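Local coordinates for hyaluronidase (Streptomyces koganeiensis, PDB 4UFQ), which degrades hyaluronan as an elongated, strand-rich, probably trimeric protein of the HylP family, at the interface of chains A and B. Numbering follows the deposited sequence. Chains: chain A/B, Hyaluronidase.

Contacts 1 and 2 are successive parallel pairings of strands from chains A and B. The centres of their C-alpha atoms lie about 16 Å apart. They share strand 54-58, which enters contact 1 from chain A and contact 2 from chain B. In contact 1, the N-H of A:Asn55 faces strand 40-44 of chain B. In contact 2, the C=O of B:Leu54 and the N-H of B:Val56 face strand 66-70 of chain A. Because each copy makes both contacts, strand 54-58 has both edges bonded to neighbouring chains. With three copies in the deposited assembly, this fits the interwoven triple-stranded beta-helix of the HylP family.

Contact 1: the interface of chains A and B. Residues chain A 42-43, 53-55; chain B 30, 39-40.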
ATOM      1  N   ILE A  42      -0.340  25.027  -7.271  1.00 31.71           N
ATOM      2  CA  ILE A  42      -0.849  24.733  -8.606  1.00 31.51           C
ATOM      3  C   ILE A  42      -2.312  24.325  -8.466  1.00 32.01           C
ATOM      4  O   ILE A  42      -2.633  23.375  -7.747  1.00 31.65           O
ATOM      5  CB  ILE A  42      -0.026  23.625  -9.309  1.00 30.55           C
ATOM      6  CG1 ILE A  42       1.437  24.064  -9.460  1.00 31.89           C
ATOM      7  CG2 ILE A  42      -0.633  23.286 -10.666  1.00 37.06           C
ATOM      8  CD1 ILE A  42       2.349  23.013 -10.104  1.00 31.48           C
ATOM      9  N   TYR A  43      -3.187  25.053  -9.153  1.00 34.39           N
ATOM     10  CA  TYR A  43      -4.620  24.992  -8.913  1.00 34.92           C
ATOM     11  C   TYR A  43      -5.390  24.911 -10.226  1.00 33.88           C
ATOM     12  O   TYR A  43      -5.285  25.801 -11.073  1.00 34.39           O
ATOM     13  CB  TYR A  43      -5.033  26.257  -8.149  1.00 34.71           C
ATOM     14  CG  TYR A  43      -6.489  26.337  -7.752  1.00 36.24           C
ATOM     15  CD1 TYR A  43      -7.301  25.212  -7.737  1.00 39.06           C
ATOM     16  CD2 TYR A  43      -7.054  27.556  -7.398  1.00 54.52           C
ATOM     17  CE1 TYR A  43      -8.629  25.297  -7.374  1.00 40.25           C
ATOM     18  CE2 TYR A  43      -8.379  27.651  -7.035  1.00 45.84           C
ATOM     19  CZ  TYR A  43      -9.166  26.522  -7.027  1.00 51.82           C
ATOM     20  OH  TYR A  43     -10.492  26.625  -6.663  1.00 49.25           O
ATOM     21  N   ALA A  53      -4.590  19.339 -12.526  1.00 33.09           N
ATOM     22  CA  ALA A  53      -3.833  20.426 -11.917  1.00 34.24           C
ATOM     23  C   ALA A  53      -2.383  20.330 -12.389  1.00 37.88           C
ATOM     24  O   ALA A  53      -1.802  21.297 -12.898  1.00 33.42           O
ATOM     25  CB  ALA A  53      -3.920  20.339 -10.395  1.00 33.13           C
ATOM     26  N   LEU A  54      -1.817  19.136 -12.273  1.00 31.63           N
ATOM     27  CA  LEU A  54      -0.405  18.931 -12.544  1.00 31.12           C
ATOM     28  C   LEU A  54      -0.150  17.649 -13.320  1.00 59.32           C
ATOM     29  O   LEU A  54      -0.618  16.570 -12.955  1.00 30.11           O
ATOM     30  CB  LEU A  54       0.381  18.943 -11.235  1.00 30.75           C
ATOM     31  CG  LEU A  54       1.897  18.783 -11.348  1.00 30.42           C
ATOM     32  CD1 LEU A  54       2.504  19.904 -12.206  1.00 31.38           C
ATOM     33  CD2 LEU A  54       2.527  18.772  -9.973  1.00 30.42           C
ATOM     34  N   ASN A  55       0.599  17.805 -14.405  1.00 43.76           N
ATOM     35  CA  ASN A  55       0.948  16.722 -15.307  1.00 35.17           C
ATOM     36  C   ASN A  55       2.471  16.620 -15.397  1.00 30.44           C
ATOM     37  O   ASN A  55       3.111  17.530 -15.931  1.00 31.19           O
ATOM     38  CB  ASN A  55       0.331  17.005 -16.682  1.00 34.21           C
ATOM     39  CG  ASN A  55       0.574  15.898 -17.674  1.00 34.04           C
ATOM     40  OD1 ASN A  55       0.593  14.719 -17.321  1.00 39.68           O
ATOM     41  ND2 ASN A  55       0.769  16.275 -18.938  1.00 40.30           N
TER
ATOM     42  N   LEU B  30       0.025  29.231  -9.624  1.00 34.11           N
ATOM     43  CA  LEU B  30      -0.380  28.934 -10.989  1.00 39.99           C
ATOM     44  C   LEU B  30      -1.790  28.397 -10.965  1.00 34.64           C
ATOM     45  O   LEU B  30      -2.015  27.243 -10.567  1.00 33.74           O
ATOM     46  CB  LEU B  30       0.581  27.924 -11.620  1.00 35.36           C
ATOM     47  CG  LEU B  30       2.050  28.373 -11.641  1.00 41.85           C
ATOM     48  CD1 LEU B  30       2.957  27.201 -11.939  1.00 35.95           C
ATOM     49  CD2 LEU B  30       2.268  29.478 -12.665  1.00 35.36           C
ATOM     50  N   ALA B  39      -3.377  22.810 -15.477  1.00 34.82           N
ATOM     51  CA  ALA B  39      -2.850  24.047 -14.897  1.00 36.20           C
ATOM     52  C   ALA B  39      -1.345  24.125 -15.083  1.00 33.95           C
ATOM     53  O   ALA B  39      -0.786  25.217 -15.297  1.00 34.39           O
ATOM     54  CB  ALA B  39      -3.221  24.172 -13.432  1.00 33.96           C
ATOM     55  N   ALA B  40      -0.686  22.975 -15.057  1.00 33.14           N
ATOM     56  CA  ALA B  40       0.758  22.930 -15.248  1.00 32.67           C
ATOM     57  C   ALA B  40       1.231  21.601 -15.816  1.00 32.47           C
ATOM     58  O   ALA B  40       0.754  20.541 -15.409  1.00 32.08           O
ATOM     59  CB  ALA B  40       1.465  23.199 -13.929  1.00 35.27           C
TER
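A:Ile42 pairs with B:Leu30, and A:Leu54 with B:Ala40, in an interface of parallel strands that interweaves the two chains. Chain A supplies strands 40-44 and 54-58. Chain B supplies strand 28-32 and the start of strand 40-44. Backbone bonds join each pair. A:Tyr43 N donates to B:Leu30 O at 2.9 Å. A:Asn55 N donates to B:Ala40 O, also at 2.9 Å. B:Ala40 N makes a weak, bent bond to A:Ala53 O, with 126° at the hydrogen. B:Ala40 therefore meets the A:Ala53 to A:Asn55 backbone through both its N-H and its C=O.

Small and branched apolar groups pack beside the paired backbones. A:Ile42 places CG2 anti to its backbone N, while CG1 (chi1 -60°) runs beside that N. This turns both branches towards the B:Ala40 methyl. A:Ile42 CG2 lies 3.9 Å from B:Ala40 CB, and its CD1 reaches the same methyl from the other branch. The same CG2 also meets B:Ala39 CB at 3.9 Å. On another side of the B:Ala40 methyl sits A:Leu54 CD1, with CD1 to B:Ala40 CB 3.9 Å. This leucine branch also borders B:Ala40 O. B:Ala39 CB packs against the backbone of A:Ala53, 4.1 Å from its CA, and lies 3.5 Å from the carbonyl O of A:Tyr43. The site joins chain B to two consecutive chain A strands and so would help keep the chains in register along the probable trimeric beta-helix.

Contact 2: the interface of chains A and B. Residues chain A 66-69; chain B 52, 54-56.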
HETATM    1  N   MSE A  66      10.053  11.708 -10.462  1.00 34.65           N
HETATM    2  CA  MSE A  66       9.764  12.648  -9.399  1.00 28.10           C
HETATM    3  C   MSE A  66      10.343  12.247  -8.054  1.00 28.62           C
HETATM    4  O   MSE A  66      10.181  11.098  -7.606  1.00 28.57           O
HETATM    5  CB  MSE A  66       8.264  12.840  -9.272  1.00 27.88           C
HETATM    6  CG  MSE A  66       7.898  13.843  -8.227  1.00 33.21           C
HETATM    7 SE   MSE A  66       6.009  14.235  -8.305  1.00 40.23          SE
HETATM    8  CE  MSE A  66       5.960  15.307  -6.683  1.00 29.64           C
ATOM      9  N   TYR A  67      10.997  13.199  -7.400  1.00 32.63           N
ATOM     10  CA  TYR A  67      11.522  13.040  -6.048  1.00 31.38           C
ATOM     11  C   TYR A  67      10.751  13.933  -5.094  1.00 29.95           C
ATOM     12  O   TYR A  67      10.493  15.098  -5.407  1.00 30.45           O
ATOM     13  CB  TYR A  67      12.981  13.486  -5.969  1.00 32.57           C
ATOM     14  CG  TYR A  67      13.979  12.615  -6.675  1.00 62.01           C
ATOM     15  CD1 TYR A  67      14.344  11.383  -6.153  1.00 57.68           C
ATOM     16  CD2 TYR A  67      14.587  13.043  -7.845  1.00 61.42           C
ATOM     17  CE1 TYR A  67      15.275  10.588  -6.794  1.00 48.09           C
ATOM     18  CE2 TYR A  67      15.518  12.259  -8.491  1.00 68.99           C
ATOM     19  CZ  TYR A  67      15.858  11.032  -7.962  1.00 83.68           C
ATOM     20  OH  TYR A  67      16.787  10.246  -8.598  1.00 88.15           O
ATOM     21  N   LEU A  68      10.441  13.410  -3.916  1.00 28.55           N
ATOM     22  CA  LEU A  68       9.829  14.191  -2.852  1.00 27.58           C
ATOM     23  C   LEU A  68      10.540  13.889  -1.536  1.00 27.18           C
ATOM     24  O   LEU A  68      10.673  12.730  -1.156  1.00 26.85           O
ATOM     25  CB  LEU A  68       8.344  13.883  -2.751  1.00 26.56           C
ATOM     26  CG  LEU A  68       7.590  14.561  -1.614  1.00 25.86           C
ATOM     27  CD1 LEU A  68       7.586  16.075  -1.796  1.00 26.78           C
ATOM     28  CD2 LEU A  68       6.168  14.062  -1.533  1.00 25.02           C
ATOM     29  N   SER A  69      11.012  14.926  -0.852  1.00 27.55           N
ATOM     30  CA  SER A  69      11.692  14.746   0.424  1.00 27.54           C
ATOM     31  C   SER A  69      11.208  15.742   1.469  1.00 32.90           C
ATOM     32  O   SER A  69      11.162  16.944   1.223  1.00 28.22           O
ATOM     33  CB  SER A  69      13.212  14.822   0.244  1.00 31.58           C
ATOM     34  OG  SER A  69      13.884  14.566   1.472  1.00 29.35           O
TER
ATOM     35  N   ALA B  52      15.536  14.420 -13.222  1.00 35.28           N
ATOM     36  CA  ALA B  52      14.136  14.105 -12.975  1.00 33.93           C
ATOM     37  C   ALA B  52      13.257  15.127 -13.685  1.00 36.61           C
ATOM     38  O   ALA B  52      13.759  16.096 -14.254  1.00 34.75           O
ATOM     39  CB  ALA B  52      13.853  14.115 -11.472  1.00 33.36           C
ATOM     40  N   LEU B  54      10.532  16.426 -11.805  1.00 31.63           N
ATOM     41  CA  LEU B  54      10.178  17.271 -10.678  1.00 31.12           C
ATOM     42  C   LEU B  54      10.850  16.823  -9.392  1.00 59.32           C
ATOM     43  O   LEU B  54      10.798  15.654  -9.009  1.00 30.11           O
ATOM     44  CB  LEU B  54       8.659  17.309 -10.517  1.00 30.75           C
ATOM     45  CG  LEU B  54       8.114  18.194  -9.397  1.00 30.42           C
ATOM     46  CD1 LEU B  54       8.548  19.656  -9.593  1.00 31.38           C
ATOM     47  CD2 LEU B  54       6.607  18.095  -9.336  1.00 30.42           C
ATOM     48  N   ASN B  55      11.491  17.788  -8.743  1.00 43.76           N
ATOM     49  CA  ASN B  55      12.223  17.581  -7.506  1.00 35.17           C
ATOM     50  C   ASN B  55      11.650  18.502  -6.429  1.00 30.44           C
ATOM     51  O   ASN B  55      11.791  19.724  -6.535  1.00 31.19           O
ATOM     52  CB  ASN B  55      13.707  17.877  -7.755  1.00 34.21           C
ATOM     53  CG  ASN B  55      14.567  17.618  -6.545  1.00 34.04           C
ATOM     54  OD1 ASN B  55      14.321  16.691  -5.775  1.00 39.68           O
ATOM     55  ND2 ASN B  55      15.593  18.450  -6.367  1.00 40.30           N
ATOM     56  N   VAL B  56      11.005  17.926  -5.411  1.00 29.58           N
ATOM     57  CA  VAL B  56      10.322  18.687  -4.366  1.00 29.30           C
ATOM     58  C   VAL B  56      10.955  18.399  -3.012  1.00 32.05           C
ATOM     59  O   VAL B  56      11.097  17.236  -2.632  1.00 29.11           O
ATOM     60  CB  VAL B  56       8.809  18.367  -4.340  1.00 28.59           C
ATOM     61  CG1 VAL B  56       8.084  19.173  -3.269  1.00 29.09           C
ATOM     62  CG2 VAL B  56       8.188  18.616  -5.719  1.00 29.49           C
TER
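A:Leu68 and B:Val56 meet through branches set by their first torsions. The CG of A:Leu68 stands opposite its backbone N (chi1 176°), and CG1 of B:Val56 does the same on its own chain (chi1 -179°). The two side chains then lie alongside each other and point the same way. A:Met66, a selenomethionine, also starts with CG opposite its N. Its chain continues extended to the terminal methyl, beside B:Leu54.

The backbones of strand 66-70 in chain A and strand 54-58 in chain B pair in parallel. A:Tyr67 uses both its backbone groups. Its N donates to B:Leu54 O at 2.9 Å. Its O accepts from B:Val56 N at 2.9 Å. A:Ser69 N then donates to B:Val56 O, again at 2.9 Å. B:Val56 is thus bonded through both its N-H and its C=O to residues on either side of A:Leu68.

The CE methyl of A:Met66 lies 3.9 Å from B:Leu54 CD2. The same methyl lies 4.1 Å from B:Val56 CG2, so it borders both residues. The A:Tyr67 side chain is poorly ordered. As modelled, the CD2 and CE2 side of its ring comes near the B:Ala52 methyl, which lies off the ring plane, with CD2 to CB 3.9 Å. Its ring is turned almost at right angles to the B:Asn55 amide, whose OD1 is 3.5 Å from A:Tyr67 CB. These contacts of the tyrosine side chain should be read with care. At the valine the contact is tight: A:Leu68 CD1 lies 3.5 Å from B:Val56 CG1, closer than usual van der Waals contact.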